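Local coordinates for protein thioesterase (Pseudomonas aeruginosa, PDB 2O5U) that probably hydrolyses the thioester bond of fatty acyl-CoA substrates, at residues 11-16 with 100-105; 64-69 with 117-122. All blocks are in the same frame, centred on the assembly; numbering follows the deposited sequence.

Contact 1. Residues 11-16 with 100-105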
# COMPACT_ATOMS: atom_id res chain seq x y z
N GLU A 11 -8.38 0.32 -28.60
CA GLU A 11 -8.15 -0.64 -29.69
C GLU A 11 -6.68 -0.93 -29.92
O GLU A 11 -6.35 -1.91 -30.52
CB GLU A 11 -8.87 -0.25 -31.00
CG GLU A 11 -8.62 1.14 -31.43
CD GLU A 11 -9.75 2.13 -31.06
OE1 GLU A 11 -10.36 2.08 -29.98
OE2 GLU A 11 -10.02 3.01 -31.91
N GLN A 12 -5.79 -0.10 -29.37
CA GLN A 12 -4.34 -0.36 -29.41
C GLN A 12 -3.86 -1.50 -28.44
O GLN A 12 -2.68 -1.89 -28.48
CB GLN A 12 -3.54 0.94 -29.11
CG GLN A 12 -3.71 2.10 -30.09
CD GLN A 12 -3.10 3.43 -29.55
OE1 GLN A 12 -3.75 4.48 -29.56
NE2 GLN A 12 -1.85 3.37 -29.09
N TYR A 13 -4.74 -2.02 -27.59
CA TYR A 13 -4.43 -3.06 -26.56
C TYR A 13 -5.19 -4.33 -26.87
O TYR A 13 -6.29 -4.26 -27.43
CB TYR A 13 -4.78 -2.53 -25.15
CG TYR A 13 -3.93 -1.30 -24.87
CD1 TYR A 13 -4.36 -0.04 -25.25
CD2 TYR A 13 -2.65 -1.42 -24.35
CE1 TYR A 13 -3.53 1.09 -25.06
CE2 TYR A 13 -1.80 -0.32 -24.16
CZ TYR A 13 -2.24 0.93 -24.53
OH TYR A 13 -1.41 2.00 -24.33
N LEU A 14 -4.64 -5.47 -26.49
CA LEU A 14 -5.18 -6.77 -26.95
C LEU A 14 -5.98 -7.60 -25.91
O LEU A 14 -6.83 -8.47 -26.27
CB LEU A 14 -4.07 -7.62 -27.54
CG LEU A 14 -3.74 -7.30 -29.00
CD1 LEU A 14 -3.00 -5.94 -29.21
CD2 LEU A 14 -2.91 -8.43 -29.60
N HIS A 15 -5.70 -7.32 -24.65
CA HIS A 15 -6.29 -8.02 -23.55
C HIS A 15 -6.68 -7.01 -22.46
O HIS A 15 -5.88 -6.12 -22.14
CB HIS A 15 -5.28 -9.00 -22.97
CG HIS A 15 -5.72 -9.65 -21.70
ND1 HIS A 15 -6.59 -10.73 -21.67
CD2 HIS A 15 -5.40 -9.40 -20.41
CE1 HIS A 15 -6.79 -11.09 -20.42
NE2 HIS A 15 -6.08 -10.30 -19.64
N PHE A 16 -7.83 -7.23 -21.84
CA PHE A 16 -8.37 -6.33 -20.81
C PHE A 16 -8.69 -7.02 -19.50
O PHE A 16 -9.21 -8.13 -19.49
CB PHE A 16 -9.63 -5.62 -21.34
CG PHE A 16 -9.30 -4.65 -22.40
CD1 PHE A 16 -9.19 -5.07 -23.71
CD2 PHE A 16 -9.00 -3.32 -22.07
CE1 PHE A 16 -8.83 -4.17 -24.72
CE2 PHE A 16 -8.64 -2.42 -23.07
CZ PHE A 16 -8.53 -2.86 -24.38
N GLU A 100 3.20 -2.96 -22.92
CA GLU A 100 2.44 -1.69 -22.88
C GLU A 100 1.10 -1.86 -22.17
O GLU A 100 0.37 -2.75 -22.49
CB GLU A 100 2.16 -1.25 -24.29
CG GLU A 100 3.39 -1.00 -25.14
CD GLU A 100 4.04 0.36 -24.87
OE1 GLU A 100 3.40 1.29 -24.28
OE2 GLU A 100 5.18 0.50 -25.29
N LEU A 101 0.76 -0.95 -21.24
CA LEU A 101 -0.48 -1.01 -20.49
C LEU A 101 -1.14 0.38 -20.49
O LEU A 101 -0.46 1.39 -20.60
CB LEU A 101 -0.19 -1.42 -19.04
CG LEU A 101 -0.07 -2.95 -18.82
CD1 LEU A 101 1.21 -3.32 -18.22
CD2 LEU A 101 -1.19 -3.52 -18.11
N ALA A 102 -2.46 0.39 -20.36
CA ALA A 102 -3.19 1.64 -20.19
C ALA A 102 -4.37 1.34 -19.24
O ALA A 102 -4.91 0.23 -19.24
CB ALA A 102 -3.64 2.23 -21.56
N LEU A 103 -4.75 2.33 -18.42
CA LEU A 103 -5.91 2.25 -17.58
C LEU A 103 -7.02 3.01 -18.30
O LEU A 103 -6.79 4.12 -18.81
CB LEU A 103 -5.68 2.87 -16.20
CG LEU A 103 -6.86 2.86 -15.21
CD1 LEU A 103 -6.37 2.76 -13.76
CD2 LEU A 103 -7.79 4.05 -15.39
N PHE A 104 -8.21 2.43 -18.27
CA PHE A 104 -9.45 2.98 -18.80
C PHE A 104 -10.55 2.95 -17.77
O PHE A 104 -10.65 2.00 -17.01
CB PHE A 104 -9.94 2.14 -20.00
CG PHE A 104 -8.93 2.04 -21.13
CD1 PHE A 104 -8.03 0.98 -21.18
CD2 PHE A 104 -8.89 3.03 -22.13
CE1 PHE A 104 -7.07 0.91 -22.25
CE2 PHE A 104 -7.93 2.99 -23.18
CZ PHE A 104 -7.02 1.93 -23.22
N LEU A 105 -11.49 3.90 -17.82
CA LEU A 105 -12.71 3.66 -17.03
C LEU A 105 -13.45 2.51 -17.68
O LEU A 105 -13.40 2.39 -18.91
CB LEU A 105 -13.62 4.91 -17.00
CG LEU A 105 -13.25 6.00 -15.99
CD1 LEU A 105 -14.28 7.14 -16.03
CD2 LEU A 105 -13.14 5.40 -14.55
O HOH W 1 0.90 1.86 -23.34
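Tyr13 and Phe104 meet as an offset edge-to-face pair, with the edge of Phe104 turned toward the tyrosine face. Their planes stand at 70°. Phe104 CZ touches Tyr13 CD1 at 3.9 Å. Phe16 extends the cluster from another direction, its CE2 reaching Phe104 CE1 at 3.8 Å, but here the planes are oblique, at 55°. Arg10 adds cation-pi contacts to both phenylalanines.

The same phenol ring also packs along the strand backbone. The methyl of Ala102 sits 3.5 Å from Tyr13 CZ, while the CE2 edge of the phenol lies near the carbonyl of Glu100. With CG anti to its carbonyl carbon (chi1 -61°), Tyr13 projects its ring toward 100-105; in the sheet, strand 83-92 lies between strands 15-19 and 96-105.

Polar contact is left to the phenol tip. No direct hydrogen bond joins the segments; instead a water in the ring plane lies a short 2.5 Å from Tyr13 OH and 2.7 Å from Glu100 OE1, with Leu101 O more distant. Glu100 also makes a weak, long ion pair with Arg88. The join is thus chiefly aromatic and apolar, and solvent mediates where the buried tyrosine ends in a hydroxyl.

Contact 2. Residues 64-69 with 117-122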
# COMPACT_ATOMS: atom_id res chain seq x y z
N GLY A 64 10.10 -13.28 -12.91
CA GLY A 64 10.25 -12.05 -13.69
C GLY A 64 10.83 -10.94 -12.82
O GLY A 64 10.35 -10.75 -11.71
N LEU A 65 11.91 -10.30 -13.25
CA LEU A 65 12.41 -9.14 -12.49
C LEU A 65 12.00 -7.93 -13.29
O LEU A 65 12.20 -7.89 -14.51
CB LEU A 65 13.93 -9.14 -12.37
CG LEU A 65 14.78 -10.25 -11.77
CD1 LEU A 65 16.25 -9.80 -11.83
CD2 LEU A 65 14.34 -10.53 -10.34
N VAL A 66 11.41 -6.95 -12.63
CA VAL A 66 11.08 -5.70 -13.34
C VAL A 66 12.32 -4.84 -13.39
O VAL A 66 12.89 -4.47 -12.35
CB VAL A 66 10.02 -4.90 -12.59
CG1 VAL A 66 9.77 -3.59 -13.33
CG2 VAL A 66 8.68 -5.74 -12.50
N VAL A 67 12.77 -4.50 -14.58
CA VAL A 67 14.06 -3.79 -14.67
C VAL A 67 13.90 -2.32 -15.07
O VAL A 67 14.83 -1.52 -14.97
CB VAL A 67 15.03 -4.49 -15.66
CG1 VAL A 67 15.52 -5.88 -15.14
CG2 VAL A 67 14.33 -4.62 -17.01
N SER A 68 12.74 -1.97 -15.62
CA SER A 68 12.42 -0.57 -15.87
C SER A 68 10.89 -0.43 -15.99
O SER A 68 10.21 -1.40 -16.35
CB SER A 68 13.12 -0.15 -17.16
OG SER A 68 12.72 -1.07 -18.19
N SER A 69 10.35 0.77 -15.73
CA SER A 69 8.95 0.98 -15.94
C SER A 69 8.77 2.47 -16.13
O SER A 69 9.66 3.28 -15.80
CB SER A 69 8.09 0.52 -14.74
OG SER A 69 8.60 1.07 -13.49
N PHE A 117 6.44 -1.52 -18.94
CA PHE A 117 7.50 -2.03 -18.12
C PHE A 117 8.13 -3.25 -18.75
O PHE A 117 7.51 -3.87 -19.60
CB PHE A 117 7.06 -2.24 -16.65
CG PHE A 117 6.32 -3.52 -16.36
CD1 PHE A 117 7.02 -4.70 -16.03
CD2 PHE A 117 4.91 -3.54 -16.37
CE1 PHE A 117 6.34 -5.90 -15.69
CE2 PHE A 117 4.21 -4.71 -16.05
CZ PHE A 117 4.94 -5.92 -15.70
N VAL A 118 9.36 -3.54 -18.32
CA VAL A 118 10.15 -4.66 -18.82
C VAL A 118 10.38 -5.69 -17.71
O VAL A 118 10.90 -5.38 -16.62
CB VAL A 118 11.51 -4.22 -19.43
CG1 VAL A 118 12.37 -5.43 -19.92
CG2 VAL A 118 11.32 -3.19 -20.53
N HIS A 119 10.00 -6.92 -18.02
CA HIS A 119 10.46 -8.11 -17.31
C HIS A 119 11.73 -8.66 -17.95
O HIS A 119 11.83 -8.76 -19.21
CB HIS A 119 9.40 -9.23 -17.34
CG HIS A 119 8.43 -9.22 -16.20
ND1 HIS A 119 7.19 -9.83 -16.27
CD2 HIS A 119 8.54 -8.74 -14.93
CE1 HIS A 119 6.57 -9.70 -15.11
NE2 HIS A 119 7.37 -9.04 -14.28
N VAL A 120 12.67 -9.06 -17.09
CA VAL A 120 13.73 -10.04 -17.47
C VAL A 120 13.51 -11.26 -16.57
O VAL A 120 13.28 -11.14 -15.36
CB VAL A 120 15.19 -9.52 -17.23
CG1 VAL A 120 16.22 -10.61 -17.62
CG2 VAL A 120 15.46 -8.25 -18.06
N PHE A 121 13.59 -12.43 -17.18
CA PHE A 121 13.34 -13.66 -16.52
C PHE A 121 14.67 -14.28 -16.03
O PHE A 121 15.66 -14.37 -16.77
CB PHE A 121 12.46 -14.59 -17.38
CG PHE A 121 11.02 -14.18 -17.37
CD1 PHE A 121 10.54 -13.23 -18.31
CD2 PHE A 121 10.17 -14.59 -16.34
CE1 PHE A 121 9.19 -12.78 -18.27
CE2 PHE A 121 8.82 -14.14 -16.29
CZ PHE A 121 8.33 -13.22 -17.26
N VAL A 122 14.66 -14.67 -14.77
CA VAL A 122 15.88 -15.15 -14.17
C VAL A 122 15.63 -16.40 -13.36
O VAL A 122 14.50 -16.65 -12.87
CB VAL A 122 16.56 -14.07 -13.21
CG1 VAL A 122 17.03 -12.84 -13.97
CG2 VAL A 122 15.71 -13.75 -12.01
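Gly64 CA lies over two aromatic faces at once, 4.2 Å from the centroid of His119 and 4.0 Å from that of Phe121, a CH-pi contact in each case. With no side chain at Gly64, its CA itself packs on the imidazole and phenyl faces. It covers the imidazole toward the rim, and Phe117 CE1 stands 3.6 Å above the centre of the opposite face. His119 ND1 bonds to Tyr99 OH, which, with the groups on both faces, is consistent with a fixed ring rotation. Val66 CG2 sits against the seam where the two rings meet, touching His119 CD2 at 3.9 Å and Phe117 CE1 at 4.0 Å.

The face bearing Leu65, Val118 and Val120 is mostly aliphatic. Leu65 crosses Val122 at about a right angle, CG to CG2 3.6 Å. Val67 flanks it, CG2 on Val118 CG1 and CG1 on Val120 CG2.

Paired N-H and C=O groups of Leu65 and Val120 hold the antiparallel strands. Val67 N then bonds to Val118 O, whereas Val118 N turns to Ser68 O, consistent with a beta bulge. At and after the bulge, Ser68 and Ser69 pair with a strand of the second subunit, whose Tyr38 bonds Ser69 OG: the continuous intersubunit sheet of a hotdog-fold dimer.

How the contacts relate
From the N terminus, the chain passes through 11-16 into strand 15-19, then through helix 34-53 to strand 62-73, which holds 64-69. Strands 83-92 and 96-105 follow, and at 100-105 contact 1 closes the longer loop, enclosing the helix. Strand 113-123 comes next, and contact 2 closes its loop at 117-122. Because 64-69 falls inside the first loop and 117-122 after it, the two closures cross rather than nest. Contact 1 bridges over strand 83-92 near one sheet edge, and contact 2 pairs the strand outermost within this chain on the other side, 62-73, with its neighbour 113-123. Their centres are about 19 Å apart, yet they touch where Leu101 CD1 meets Phe117 CE2 at 4.0 Å.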